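Local atomic coordinates of carboxyl esterase NP (Bacillus subtilis, PDB entry 4CCW), a protein that hydrolyses carboxylic esters to an alcohol and a carboxylate, and is known as naproxen esterase. Residues N22-L27 / H193-K198; N176-F181 / Q199-V204. All blocks are in the same frame, centred on the assembly; numbering follows the deposited sequence.

Contact 1. Residues N22-L27 / H193-K198; sequences NESLSL and HPIFVK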
ATOM      1  N   ASN A  22     -10.202 -14.381   1.900  1.00 30.89           N
ATOM      2  CA  ASN A  22     -11.559 -14.444   1.363  1.00 32.91           C
ATOM      3  C   ASN A  22     -12.593 -13.982   2.382  1.00 33.80           C
ATOM      4  O   ASN A  22     -13.565 -13.317   2.028  1.00 35.16           O
ATOM      5  CB  ASN A  22     -11.874 -15.859   0.859  1.00 33.94           C
ATOM      6  CG  ASN A  22     -11.093 -16.211  -0.398  1.00 34.62           C
ATOM      7  OD1 ASN A  22     -10.513 -15.337  -1.047  1.00 35.48           O
ATOM      8  ND2 ASN A  22     -11.061 -17.487  -0.740  1.00 35.45           N
ATOM      9  N   GLU A  23     -12.368 -14.321   3.649  1.00 33.15           N
ATOM     10  CA  GLU A  23     -13.269 -13.898   4.714  1.00 35.48           C
ATOM     11  C   GLU A  23     -13.207 -12.389   4.974  1.00 35.27           C
ATOM     12  O   GLU A  23     -14.227 -11.770   5.261  1.00 37.15           O
ATOM     13  CB  GLU A  23     -13.037 -14.718   5.981  1.00 36.48           C
ATOM     14  CG  GLU A  23     -13.430 -16.172   5.767  1.00 38.59           C
ATOM     15  CD  GLU A  23     -13.358 -17.019   7.014  1.00 40.82           C
ATOM     16  OE1 GLU A  23     -13.170 -16.464   8.113  1.00 42.38           O
ATOM     17  OE2 GLU A  23     -13.496 -18.255   6.893  1.00 42.90           O
ATOM     18  N   SER A  24     -12.018 -11.801   4.846  1.00 34.17           N
ATOM     19  CA  SER A  24     -11.876 -10.337   4.925  1.00 34.57           C
ATOM     20  C   SER A  24     -12.607  -9.607   3.794  1.00 36.44           C
ATOM     21  O   SER A  24     -13.058  -8.480   3.978  1.00 37.19           O
ATOM     22  CB  SER A  24     -10.410  -9.925   4.924  1.00 33.15           C
ATOM     23  OG  SER A  24      -9.777 -10.260   6.145  1.00 32.09           O
ATOM     24  N   LEU A  25     -12.718 -10.239   2.628  1.00 53.02           N
ATOM     25  CA  LEU A  25     -13.431  -9.624   1.505  1.00 52.51           C
ATOM     26  C   LEU A  25     -14.934  -9.452   1.747  1.00 54.36           C
ATOM     27  O   LEU A  25     -15.589  -8.688   1.049  1.00 54.22           O
ATOM     28  CB  LEU A  25     -13.182 -10.375   0.196  1.00 53.11           C
ATOM     29  CG  LEU A  25     -11.927 -10.027  -0.604  1.00 51.62           C
ATOM     30  CD1 LEU A  25     -12.104 -10.500  -2.038  1.00 52.78           C
ATOM     31  CD2 LEU A  25     -11.633  -8.530  -0.585  1.00 50.03           C
ATOM     32  N   SER A  26     -15.467 -10.146   2.748  1.00 56.92           N
ATOM     33  CA  SER A  26     -16.857  -9.953   3.154  1.00 59.44           C
ATOM     34  C   SER A  26     -17.068  -8.619   3.886  1.00 58.13           C
ATOM     35  O   SER A  26     -18.212  -8.207   4.106  1.00 60.36           O
ATOM     36  CB  SER A  26     -17.346 -11.128   4.009  1.00 63.01           C
ATOM     37  OG  SER A  26     -16.806 -11.070   5.317  1.00 64.32           O
ATOM     38  N   LEU A  27     -15.966  -7.963   4.259  1.00 55.87           N
ATOM     39  CA  LEU A  27     -16.000  -6.621   4.853  1.00 54.90           C
ATOM     40  C   LEU A  27     -16.109  -5.510   3.799  1.00 53.26           C
ATOM     41  O   LEU A  27     -16.228  -4.321   4.150  1.00 54.06           O
ATOM     42  CB  LEU A  27     -14.767  -6.372   5.731  1.00 54.36           C
ATOM     43  CG  LEU A  27     -14.398  -7.356   6.848  1.00 56.26           C
ATOM     44  CD1 LEU A  27     -13.056  -6.978   7.463  1.00 56.39           C
ATOM     45  CD2 LEU A  27     -15.485  -7.449   7.913  1.00 58.58           C
ATOM     46  N   HIS A 193     -10.932  -4.439  12.101  1.00 38.41           N
ATOM     47  CA  HIS A 193     -11.904  -5.515  12.241  1.00 37.70           C
ATOM     48  C   HIS A 193     -11.211  -6.805  12.638  1.00 36.78           C
ATOM     49  O   HIS A 193     -10.146  -7.133  12.093  1.00 35.40           O
ATOM     50  CB  HIS A 193     -12.703  -5.684  10.947  1.00 37.51           C
ATOM     51  CG  HIS A 193     -13.983  -6.462  11.118  1.00 39.10           C
ATOM     52  ND1 HIS A 193     -14.008  -7.806  11.217  1.00 39.27           N
ATOM     53  CD2 HIS A 193     -15.306  -6.035  11.212  1.00 40.71           C
ATOM     54  CE1 HIS A 193     -15.281  -8.220  11.362  1.00 41.00           C
ATOM     55  NE2 HIS A 193     -16.075  -7.133  11.356  1.00 42.22           N
ATOM     56  N   PRO A 194     -11.783  -7.541  13.611  1.00 37.86           N
ATOM     57  CA  PRO A 194     -11.215  -8.831  14.033  1.00 38.30           C
ATOM     58  C   PRO A 194     -10.957  -9.811  12.876  1.00 37.03           C
ATOM     59  O   PRO A 194     -10.007 -10.585  12.938  1.00 36.72           O
ATOM     60  CB  PRO A 194     -12.275  -9.390  14.982  1.00 40.81           C
ATOM     61  CG  PRO A 194     -12.972  -8.187  15.518  1.00 41.72           C
ATOM     62  CD  PRO A 194     -12.983  -7.186  14.399  1.00 40.05           C
ATOM     63  N   ILE A 195     -11.776  -9.757  11.828  1.00 37.23           N
ATOM     64  CA  ILE A 195     -11.605 -10.652  10.679  1.00 37.05           C
ATOM     65  C   ILE A 195     -10.374 -10.237   9.883  1.00 35.04           C
ATOM     66  O   ILE A 195      -9.603 -11.087   9.423  1.00 35.19           O
ATOM     67  CB  ILE A 195     -12.869 -10.725   9.788  1.00 39.02           C
ATOM     68  CG1 ILE A 195     -13.987 -11.483  10.521  1.00 41.46           C
ATOM     69  CG2 ILE A 195     -12.574 -11.445   8.479  1.00 39.48           C
ATOM     70  CD1 ILE A 195     -15.295 -11.592   9.764  1.00 44.53           C
ATOM     71  N   PHE A 196     -10.176  -8.930   9.763  1.00 33.59           N
ATOM     72  CA  PHE A 196      -8.989  -8.403   9.105  1.00 32.48           C
ATOM     73  C   PHE A 196      -7.733  -8.803   9.873  1.00 31.67           C
ATOM     74  O   PHE A 196      -6.723  -9.180   9.273  1.00 31.05           O
ATOM     75  CB  PHE A 196      -9.047  -6.882   8.944  1.00 32.33           C
ATOM     76  CG  PHE A 196      -7.819  -6.317   8.300  1.00 31.77           C
ATOM     77  CD1 PHE A 196      -7.626  -6.438   6.926  1.00 32.13           C
ATOM     78  CD2 PHE A 196      -6.826  -5.710   9.064  1.00 31.27           C
ATOM     79  CE1 PHE A 196      -6.481  -5.946   6.326  1.00 32.29           C
ATOM     80  CE2 PHE A 196      -5.670  -5.229   8.473  1.00 31.20           C
ATOM     81  CZ  PHE A 196      -5.499  -5.339   7.098  1.00 31.62           C
ATOM     82  N   VAL A 197      -7.798  -8.710  11.201  1.00 32.54           N
ATOM     83  CA  VAL A 197      -6.660  -9.063  12.055  1.00 32.67           C
ATOM     84  C   VAL A 197      -6.342 -10.549  11.930  1.00 33.26           C
ATOM     85  O   VAL A 197      -5.163 -10.918  11.868  1.00 33.53           O
ATOM     86  CB  VAL A 197      -6.873  -8.680  13.545  1.00 34.23           C
ATOM     87  CG1 VAL A 197      -5.702  -9.164  14.399  1.00 35.89           C
ATOM     88  CG2 VAL A 197      -7.029  -7.176  13.702  1.00 34.07           C
ATOM     89  N   LYS A 198      -7.382 -11.391  11.920  1.00 33.97           N
ATOM     90  CA  LYS A 198      -7.216 -12.829  11.712  1.00 34.94           C
ATOM     91  C   LYS A 198      -6.429 -13.127  10.441  1.00 33.38           C
ATOM     92  O   LYS A 198      -5.575 -14.018  10.434  1.00 33.54           O
ATOM     93  CB  LYS A 198      -8.568 -13.556  11.673  1.00 37.18           C
ATOM     94  CG  LYS A 198      -9.115 -13.953  13.035  1.00 40.34           C
ATOM     95  CD  LYS A 198     -10.365 -14.808  12.876  1.00 43.43           C
ATOM     96  CE  LYS A 198     -10.864 -15.342  14.211  1.00 47.15           C
ATOM     97  NZ  LYS A 198     -11.822 -16.472  14.042  1.00 51.32           N
TER

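Contact 2. Residues N176-F181 / Q199-V204; sequences NGVEKF and QFQAGV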
ATOM      1  N   ASN A 176       4.440 -13.295  21.078  1.00 40.73           N
ATOM      2  CA  ASN A 176       3.272 -12.420  20.891  1.00 40.74           C
ATOM      3  C   ASN A 176       3.544 -11.229  19.955  1.00 39.20           C
ATOM      4  O   ASN A 176       2.998 -10.134  20.128  1.00 37.63           O
ATOM      5  CB  ASN A 176       2.726 -11.962  22.254  1.00 42.71           C
ATOM      6  CG  ASN A 176       3.719 -11.112  23.036  1.00 43.21           C
ATOM      7  OD1 ASN A 176       4.930 -11.170  22.810  1.00 42.89           O
ATOM      8  ND2 ASN A 176       3.204 -10.319  23.974  1.00 44.29           N
ATOM      9  N   GLY A 177       4.386 -11.467  18.951  1.00 38.12           N
ATOM     10  CA  GLY A 177       4.818 -10.428  18.020  1.00 36.70           C
ATOM     11  C   GLY A 177       3.731  -9.652  17.298  1.00 36.15           C
ATOM     12  O   GLY A 177       3.888  -8.451  17.041  1.00 35.37           O
ATOM     13  N   VAL A 178       2.632 -10.322  16.946  1.00 36.86           N
ATOM     14  CA  VAL A 178       1.543  -9.649  16.248  1.00 36.50           C
ATOM     15  C   VAL A 178       0.887  -8.590  17.133  1.00 36.28           C
ATOM     16  O   VAL A 178       0.666  -7.460  16.697  1.00 34.25           O
ATOM     17  CB  VAL A 178       0.497 -10.639  15.696  1.00 38.45           C
ATOM     18  CG1 VAL A 178      -0.808  -9.927  15.370  1.00 38.40           C
ATOM     19  CG2 VAL A 178       1.049 -11.330  14.458  1.00 38.59           C
ATOM     20  N   GLU A 179       0.606  -8.969  18.377  1.00 37.35           N
ATOM     21  CA  GLU A 179       0.024  -8.069  19.361  1.00 38.55           C
ATOM     22  C   GLU A 179       0.950  -6.899  19.707  1.00 36.56           C
ATOM     23  O   GLU A 179       0.492  -5.764  19.840  1.00 35.94           O
ATOM     24  CB  GLU A 179      -0.330  -8.848  20.628  1.00 41.65           C
ATOM     25  CG  GLU A 179      -1.090  -8.030  21.659  1.00 44.81           C
ATOM     26  CD  GLU A 179      -1.413  -8.829  22.897  1.00 47.59           C
ATOM     27  OE1 GLU A 179      -2.405  -9.586  22.878  1.00 50.66           O
ATOM     28  OE2 GLU A 179      -0.678  -8.690  23.893  1.00 49.23           O
ATOM     29  N   LYS A 180       2.244  -7.190  19.857  1.00 35.23           N
ATOM     30  CA  LYS A 180       3.256  -6.168  20.124  1.00 34.11           C
ATOM     31  C   LYS A 180       3.313  -5.155  18.991  1.00 32.29           C
ATOM     32  O   LYS A 180       3.315  -3.952  19.230  1.00 31.67           O
ATOM     33  CB  LYS A 180       4.643  -6.797  20.269  1.00 34.71           C
ATOM     34  CG  LYS A 180       4.808  -7.768  21.424  1.00 37.10           C
ATOM     35  CD  LYS A 180       5.285  -7.083  22.690  1.00 39.06           C
ATOM     36  CE  LYS A 180       5.823  -8.115  23.672  1.00 41.07           C
ATOM     37  NZ  LYS A 180       6.028  -7.554  25.033  1.00 43.98           N
ATOM     38  N   PHE A 181       3.378  -5.655  17.758  1.00 31.03           N
ATOM     39  CA  PHE A 181       3.429  -4.802  16.572  1.00 30.42           C
ATOM     40  C   PHE A 181       2.225  -3.854  16.518  1.00 30.80           C
ATOM     41  O   PHE A 181       2.385  -2.639  16.374  1.00 30.11           O
ATOM     42  CB  PHE A 181       3.501  -5.681  15.320  1.00 29.99           C
ATOM     43  CG  PHE A 181       3.571  -4.918  14.022  1.00 30.02           C
ATOM     44  CD1 PHE A 181       4.802  -4.571  13.471  1.00 29.19           C
ATOM     45  CD2 PHE A 181       2.410  -4.616  13.317  1.00 30.72           C
ATOM     46  CE1 PHE A 181       4.874  -3.890  12.266  1.00 29.79           C
ATOM     47  CE2 PHE A 181       2.476  -3.942  12.108  1.00 31.39           C
ATOM     48  CZ  PHE A 181       3.707  -3.580  11.582  1.00 30.20           C
ATOM     49  N   GLN A 199      -6.722 -12.380   9.373  1.00 32.08           N
ATOM     50  CA  GLN A 199      -5.990 -12.506   8.113  1.00 31.29           C
ATOM     51  C   GLN A 199      -4.532 -12.074   8.249  1.00 30.57           C
ATOM     52  O   GLN A 199      -3.624 -12.723   7.725  1.00 30.58           O
ATOM     53  CB  GLN A 199      -6.684 -11.721   6.989  1.00 31.47           C
ATOM     54  CG  GLN A 199      -5.970 -11.813   5.643  1.00 31.57           C
ATOM     55  CD  GLN A 199      -6.375 -10.730   4.659  1.00 32.30           C
ATOM     56  OE1 GLN A 199      -7.324  -9.987   4.885  1.00 32.94           O
ATOM     57  NE2 GLN A 199      -5.661 -10.651   3.552  1.00 32.49           N
ATOM     58  N   PHE A 200      -4.313 -10.961   8.938  1.00 29.65           N
ATOM     59  CA  PHE A 200      -2.966 -10.444   9.131  1.00 29.73           C
ATOM     60  C   PHE A 200      -2.134 -11.480   9.901  1.00 30.16           C
ATOM     61  O   PHE A 200      -1.000 -11.777   9.523  1.00 29.93           O
ATOM     62  CB  PHE A 200      -3.008  -9.085   9.844  1.00 29.90           C
ATOM     63  CG  PHE A 200      -1.657  -8.555  10.226  1.00 30.27           C
ATOM     64  CD1 PHE A 200      -0.740  -8.166   9.252  1.00 30.34           C
ATOM     65  CD2 PHE A 200      -1.306  -8.413  11.567  1.00 32.06           C
ATOM     66  CE1 PHE A 200       0.507  -7.675   9.601  1.00 31.38           C
ATOM     67  CE2 PHE A 200      -0.062  -7.920  11.924  1.00 33.66           C
ATOM     68  CZ  PHE A 200       0.849  -7.543  10.941  1.00 33.53           C
ATOM     69  N   GLN A 201      -2.722 -12.045  10.954  1.00 31.40           N
ATOM     70  CA  GLN A 201      -2.084 -13.100  11.732  1.00 33.92           C
ATOM     71  C   GLN A 201      -1.745 -14.314  10.862  1.00 33.37           C
ATOM     72  O   GLN A 201      -0.632 -14.859  10.956  1.00 33.95           O
ATOM     73  CB  GLN A 201      -2.985 -13.520  12.905  1.00 37.29           C
ATOM     74  CG  GLN A 201      -3.282 -12.398  13.895  1.00 39.91           C
ATOM     75  CD  GLN A 201      -4.061 -12.861  15.117  1.00 43.81           C
ATOM     76  OE1 GLN A 201      -5.267 -13.126  15.043  1.00 46.01           O
ATOM     77  NE2 GLN A 201      -3.383 -12.937  16.255  1.00 47.29           N
ATOM     78  N   ALA A 202      -2.696 -14.732  10.020  1.00 32.34           N
ATOM     79  CA  ALA A 202      -2.505 -15.925   9.190  1.00 32.77           C
ATOM     80  C   ALA A 202      -1.400 -15.676   8.169  1.00 31.45           C
ATOM     81  O   ALA A 202      -0.612 -16.573   7.859  1.00 32.31           O
ATOM     82  CB  ALA A 202      -3.811 -16.361   8.522  1.00 33.23           C
ATOM     83  N   GLY A 203      -1.310 -14.432   7.702  1.00 29.87           N
ATOM     84  CA  GLY A 203      -0.226 -14.016   6.830  1.00 29.81           C
ATOM     85  C   GLY A 203       1.123 -14.196   7.488  1.00 30.83           C
ATOM     86  O   GLY A 203       2.036 -14.766   6.889  1.00 31.62           O
ATOM     87  N   VAL A 204       1.239 -13.730   8.735  1.00 30.99           N
ATOM     88  CA  VAL A 204       2.483 -13.828   9.495  1.00 32.87           C
ATOM     89  C   VAL A 204       2.869 -15.293   9.743  1.00 34.76           C
ATOM     90  O   VAL A 204       4.046 -15.646   9.676  1.00 35.82           O
ATOM     91  CB  VAL A 204       2.401 -13.037  10.819  1.00 33.91           C
ATOM     92  CG1 VAL A 204       3.609 -13.303  11.692  1.00 36.84           C
ATOM     93  CG2 VAL A 204       2.277 -11.540  10.518  1.00 33.04           C
TER

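Contact 1. Residues N22-L27 / H193-K198
His193 meets Leu27, in the stretch that follows on from helix 12-24, at the start of helix 194-205, an N-capped helix of this alpha/beta hydrolase fold. The imidazole lies with one face against Leu27 CD2, which stands 3.4 Å from the ring centroid and only 4° off the ring normal, a CH-pi contact over the centre. Leu27 CD1 sits beside the root of the same side chain, 3.7 Å from His193 CB. The ring has a second task as N-cap: ND1 accepts from Ile195 N in a nearly straight bond of 3.0 Å, with the donor close to the ring plane. The other face of the imidazole is backed by CD of Pro194, so the ring is held between a leucine methyl and a proline carbon while its edge grips the helix start.

Ile195, the second residue of the helix, sets its CG2, anti to the backbone N, 3.6 Å from Glu23 O. That carbonyl is doubly used, since both N and OG of Ser26 donate to it. Phe196 follows, and its backbone is where the two segments run closest, Ser24 CA lying 5.4 Å from Phe196 CA. Phe196 keeps CB beside Leu27 CD1 and has Ser24 OG oblique to its ring, which meets Phe65 edge-to-face. Ser24 OG, hydrogen-bonded to Gln199 OE1, lies 3.4 Å from Ile195 O and 3.6 Å from Phe196 CA.

Contact 2. Residues N176-F181 / Q199-V204
Val178 and Gln201 mark the nearest backbone approach, with their CA atoms 6.7 Å apart. Around them the short helical segments 177-181 and 199-204 run at 126° to each other, their axes coming no closer than 11.0 Å. No hydrogen bond joins the two segments; they meet through side chains.

Val178 has the largest share of the buried surface, and its two methyls go to different partners. CG1, anti to the backbone N, rests 3.8 Å from Gln201 CG and also lies 4.1 Å from Phe200 CE2, meeting that ring obliquely. CG2 takes the other direction, to CG2 of Val204 at 4.1 Å. The Val204 methyl also sits above one face of the Phe200 ring, toward its rim, so valine and phenylalanine one turn apart on the same helix pack on each other as well as on Val178. Gln201 crosses Val178 at about a right angle, offering the aliphatic part of its chain.

Both helices belong to the excursion between strands 146-152 and 236-241 of the alpha/beta hydrolase fold, the region that commonly forms the cap over the active site in this family. Phe181 is the pocket residue here and touches the bound (2-hydroxyethoxy)acetic acid. Its CD2 lies 4.1 Å from CZ of Phe200, which in turn meets Phe65, another pocket residue, edge-to-face. Leu172 also touches Phe181, Phe200 and Val204. An alanine in place of Phe200 would probably open a gap beside Val178 CG1 and Val204 CG2 and take away the ring that Phe181 CD2 rests near, leaving Phe181 somewhat freer to shift. The rings of Phe181 and Phe200 form an oblique pair, their centroids 6.0 Å apart and their planes inclined at 34°.

Contacts 1 and 2 lie in succession on helix 194-205, their centres about 14 Å apart. They touch directly through Ser24 OG and Gln199 OE1, 2.8 Å apart, which ties the N-terminal helix 12-24 to the segment that packs against 176-181. Phe65 of the pocket stands against a ring of each contact. Their relation to the pocket differs. The side chain of Phe196 is about 8 Å from the bound (2-hydroxyethoxy)acetic acid, whereas that of Phe181 is about 3 Å from it. The side chain of Phe181 is also about 6 Å from that of His273, the probable proton acceptor. The side chain of Phe196 is about 11 Å from that of His273.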